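Local coordinates for Dps family protein (Staphylococcus aureus subsp. aureus, PDB 2D5K) that probably stores iron and protects DNA against oxidative stress as a hollow twelve-subunit, ferritin-like cage of four-helix-bundle subunits, at residues B[17-20]-B[21-24]; B[41-44]-B[45-49]. All coordinates share one frame; numbering follows the deposited sequence.

Contact 1: residues B[17-20]-B[21-24]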
# COMPACT_ATOMS: atom_id res chain seq x y z
N ALA B 17 -11.23 -2.93 -33.66
CA ALA B 17 -10.35 -3.49 -34.68
C ALA B 17 -9.01 -2.76 -34.71
O ALA B 17 -7.96 -3.40 -34.67
CB ALA B 17 -11.02 -3.40 -36.05
N ASN B 18 -9.05 -1.43 -34.78
CA ASN B 18 -7.82 -0.63 -34.80
C ASN B 18 -6.90 -0.94 -33.64
O ASN B 18 -5.70 -1.17 -33.83
CB ASN B 18 -8.13 0.87 -34.72
CG ASN B 18 -8.80 1.42 -35.95
OD1 ASN B 18 -8.70 0.86 -37.04
ND2 ASN B 18 -9.48 2.56 -35.79
N TRP B 19 -7.45 -0.94 -32.43
CA TRP B 19 -6.64 -1.17 -31.25
C TRP B 19 -6.21 -2.60 -31.02
O TRP B 19 -5.23 -2.85 -30.33
CB TRP B 19 -7.34 -0.56 -30.04
CG TRP B 19 -7.38 0.94 -30.17
CD1 TRP B 19 -8.41 1.70 -30.68
CD2 TRP B 19 -6.31 1.86 -29.89
NE1 TRP B 19 -8.03 3.02 -30.75
CE2 TRP B 19 -6.76 3.15 -30.27
CE3 TRP B 19 -5.02 1.71 -29.37
CZ2 TRP B 19 -5.95 4.28 -30.13
CZ3 TRP B 19 -4.22 2.84 -29.23
CH2 TRP B 19 -4.69 4.11 -29.62
N THR B 20 -6.94 -3.55 -31.59
CA THR B 20 -6.54 -4.94 -31.45
C THR B 20 -5.30 -5.11 -32.32
O THR B 20 -4.32 -5.74 -31.92
CB THR B 20 -7.65 -5.90 -31.92
OG1 THR B 20 -8.78 -5.79 -31.03
CG2 THR B 20 -7.16 -7.34 -31.90
N VAL B 21 -5.33 -4.53 -33.52
CA VAL B 21 -4.17 -4.61 -34.41
C VAL B 21 -3.01 -3.83 -33.80
O VAL B 21 -1.87 -4.30 -33.79
CB VAL B 21 -4.49 -4.04 -35.81
CG1 VAL B 21 -3.24 -4.07 -36.68
CG2 VAL B 21 -5.60 -4.85 -36.46
N ALA B 22 -3.30 -2.64 -33.27
CA ALA B 22 -2.27 -1.80 -32.66
C ALA B 22 -1.64 -2.50 -31.46
O ALA B 22 -0.44 -2.36 -31.21
CB ALA B 22 -2.86 -0.47 -32.23
N TYR B 23 -2.45 -3.26 -30.73
CA TYR B 23 -1.97 -3.99 -29.56
C TYR B 23 -0.76 -4.85 -29.92
O TYR B 23 0.26 -4.85 -29.23
CB TYR B 23 -3.09 -4.87 -29.00
CG TYR B 23 -2.69 -5.68 -27.80
CD1 TYR B 23 -2.58 -5.09 -26.54
CD2 TYR B 23 -2.43 -7.04 -27.91
CE1 TYR B 23 -2.20 -5.85 -25.42
CE2 TYR B 23 -2.06 -7.80 -26.81
CZ TYR B 23 -1.95 -7.20 -25.57
OH TYR B 23 -1.58 -7.96 -24.48
N THR B 24 -0.89 -5.59 -31.02
CA THR B 24 0.20 -6.46 -31.46
C THR B 24 1.32 -5.66 -32.14
O THR B 24 2.50 -5.99 -31.98
CB THR B 24 -0.34 -7.57 -32.40
OG1 THR B 24 -1.09 -8.51 -31.62
CG2 THR B 24 0.80 -8.30 -33.10
O HOH W 1 -3.72 -8.22 -30.98

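Contact 2: residues B[41-44]-B[45-49]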
# COMPACT_ATOMS: atom_id res chain seq x y z
N LEU B 41 11.82 3.90 -25.00
CA LEU B 41 10.81 3.43 -25.94
C LEU B 41 10.29 2.03 -25.64
O LEU B 41 9.10 1.76 -25.80
CB LEU B 41 11.36 3.49 -27.37
CG LEU B 41 11.71 4.91 -27.83
CD1 LEU B 41 12.29 4.87 -29.23
CD2 LEU B 41 10.45 5.79 -27.80
N HIS B 42 11.17 1.15 -25.18
CA HIS B 42 10.77 -0.22 -24.84
C HIS B 42 9.63 -0.14 -23.82
O HIS B 42 8.62 -0.83 -23.95
CB HIS B 42 11.98 -0.97 -24.26
CG HIS B 42 11.67 -2.37 -23.82
ND1 HIS B 42 11.74 -2.76 -22.50
CD2 HIS B 42 11.32 -3.47 -24.52
CE1 HIS B 42 11.44 -4.04 -22.40
NE2 HIS B 42 11.18 -4.50 -23.61
N VAL B 43 9.80 0.73 -22.83
CA VAL B 43 8.78 0.91 -21.80
C VAL B 43 7.56 1.65 -22.33
O VAL B 43 6.43 1.23 -22.09
CB VAL B 43 9.35 1.68 -20.59
CG1 VAL B 43 8.23 1.99 -19.60
CG2 VAL B 43 10.43 0.86 -19.92
N LYS B 44 7.77 2.74 -23.05
CA LYS B 44 6.66 3.52 -23.58
C LYS B 44 5.73 2.67 -24.45
O LYS B 44 4.51 2.81 -24.37
CB LYS B 44 7.17 4.72 -24.40
CG LYS B 44 6.05 5.62 -24.89
CD LYS B 44 5.23 6.16 -23.72
CE LYS B 44 3.90 6.76 -24.17
NZ LYS B 44 4.04 8.01 -24.98
N PHE B 45 6.29 1.80 -25.27
CA PHE B 45 5.46 0.96 -26.13
C PHE B 45 4.61 -0.00 -25.30
O PHE B 45 3.50 -0.35 -25.70
CB PHE B 45 6.31 0.19 -27.14
CG PHE B 45 6.99 1.07 -28.16
CD1 PHE B 45 6.37 2.24 -28.61
CD2 PHE B 45 8.23 0.73 -28.68
CE1 PHE B 45 6.99 3.05 -29.56
CE2 PHE B 45 8.86 1.54 -29.63
CZ PHE B 45 8.23 2.70 -30.07
N GLU B 46 5.12 -0.43 -24.15
CA GLU B 46 4.35 -1.33 -23.29
C GLU B 46 3.20 -0.56 -22.64
O GLU B 46 2.09 -1.06 -22.54
CB GLU B 46 5.23 -1.95 -22.20
CG GLU B 46 4.46 -2.98 -21.36
CD GLU B 46 5.33 -3.72 -20.37
OE1 GLU B 46 6.53 -3.94 -20.66
OE2 GLU B 46 4.81 -4.11 -19.30
N GLU B 47 3.48 0.66 -22.21
CA GLU B 47 2.44 1.48 -21.59
C GLU B 47 1.33 1.67 -22.62
O GLU B 47 0.14 1.64 -22.29
CB GLU B 47 3.01 2.84 -21.16
CG GLU B 47 4.25 2.72 -20.28
CD GLU B 47 4.74 4.07 -19.77
OE1 GLU B 47 4.72 5.05 -20.54
OE2 GLU B 47 5.17 4.14 -18.60
N LEU B 48 1.73 1.86 -23.87
CA LEU B 48 0.76 2.04 -24.95
C LEU B 48 -0.07 0.80 -25.24
O LEU B 48 -1.28 0.91 -25.43
CB LEU B 48 1.47 2.51 -26.23
CG LEU B 48 2.01 3.94 -26.14
CD1 LEU B 48 2.87 4.25 -27.36
CD2 LEU B 48 0.83 4.91 -26.05
N TYR B 49 0.54 -0.39 -25.29
CA TYR B 49 -0.31 -1.53 -25.57
C TYR B 49 -1.19 -1.89 -24.37
O TYR B 49 -2.27 -2.44 -24.54
CB TYR B 49 0.46 -2.76 -26.12
CG TYR B 49 1.53 -3.43 -25.27
CD1 TYR B 49 1.24 -4.00 -24.03
CD2 TYR B 49 2.82 -3.58 -25.78
CE1 TYR B 49 2.23 -4.72 -23.32
CE2 TYR B 49 3.80 -4.29 -25.09
CZ TYR B 49 3.50 -4.86 -23.87
OH TYR B 49 4.49 -5.56 -23.20

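Contact 1: residues B[17-20]-B[21-24]
W19 and A22 make the side-chain contact of this turn of helix 5-32. The benzo part of the indole meets the methyl of A22 obliquely, with W19 CE3 4.2 Å from A22 CB. The W19 ring also meets Y55 edge-to-face and packs on M132 and V136 of helix 123-147. V21 reaches back along the helix with one branch. V21 CG2 lies 3.3 Å from A17 O, the carbonyl that also accepts the bond from V21 N. The next bond, A22 N to N18 O, is 2.9 Å. The third, Y23 N to W19 O, is 2.8 Å. Water 1 bridges T20 O and T24 OG1. It donates to T20 O at 2.7 Å and also hydrogen-bonds T24 OG1 at 2.7 Å. T20 OG1 itself bonds to V16 O. The Y23 ring leads away from the preceding turn, with CG anti to the backbone N (chi1 179°), and meets Y23 of the second subunit with near-parallel planes. N18 is held from outside the turn: OD1 accepts from I82 N and Q14 NE2, and ND2 bonds to Q109 and Q15. The chemistry is mixed for so buried a site. W19, V21 and A22 supply apolar surface, while the buried polar ends of N18 and T20 are met by backbone and amide partners.

Contact 2: residues B[41-44]-B[45-49]
The F45 ring lies against the preceding turn at L41. It is oblique to L41 O, which is 3.2 Å from F45 CG, and F45 CE2 touches L41 CB at 3.9 Å. The side chain runs beside its own backbone N (chi1 -67°), which keeps the ring near that carbonyl. F45 N bonds to the same L41 O at 2.9 Å. The Y49 ring has E46 CA over one face, 3.5 Å above the plane and offset toward the rim. K44 bends at chi2 (58°) and chi4. Its CD passes E47 OE1 at 3.4 Å, the two side chains crossing at about a right angle. Further out, K44 CE packs on L48 CG at 3.9 Å. K44 NZ stays 5.4 Å from E47 OE1, so any attraction is probably modest. E47 CG rests on V43 O, which accepts from E47 N. H42 stacks on H30, and its NE2 bonds to E61 of the second subunit. This interface position is consistent with the intersubunit ferroxidase site of Dps proteins. F45 packs on M95 and L99 of helix 92-120, L48 on H139 and F143 of helix 123-147, and Y49 stacks on H27 of helix 5-32.

In the fold
Contact 1 is buried, its centre about 7 Å from the centre of the chain. Contact 2 is partly buried, with V43 and E47 exposed; its centre is about 14 Å from the centre of the chain. They sit on successive helices, 5-32 and 38-65, which pack together in the ferritin-like four-helix bundle. The contacts meet directly: Y23 CD1 is 3.3 Å from Y49 O. Both also touch the second subunit. Their chemistry follows their place. Residues 17-24 combine apolar packing with satisfied amide and hydroxyl groups and one bridging water. Residues 41-49 set aromatic and leucine side chains against neighbouring helices, with E47 exposed, E46 partly so, and K44 buried, its aliphatic chain packed on L48.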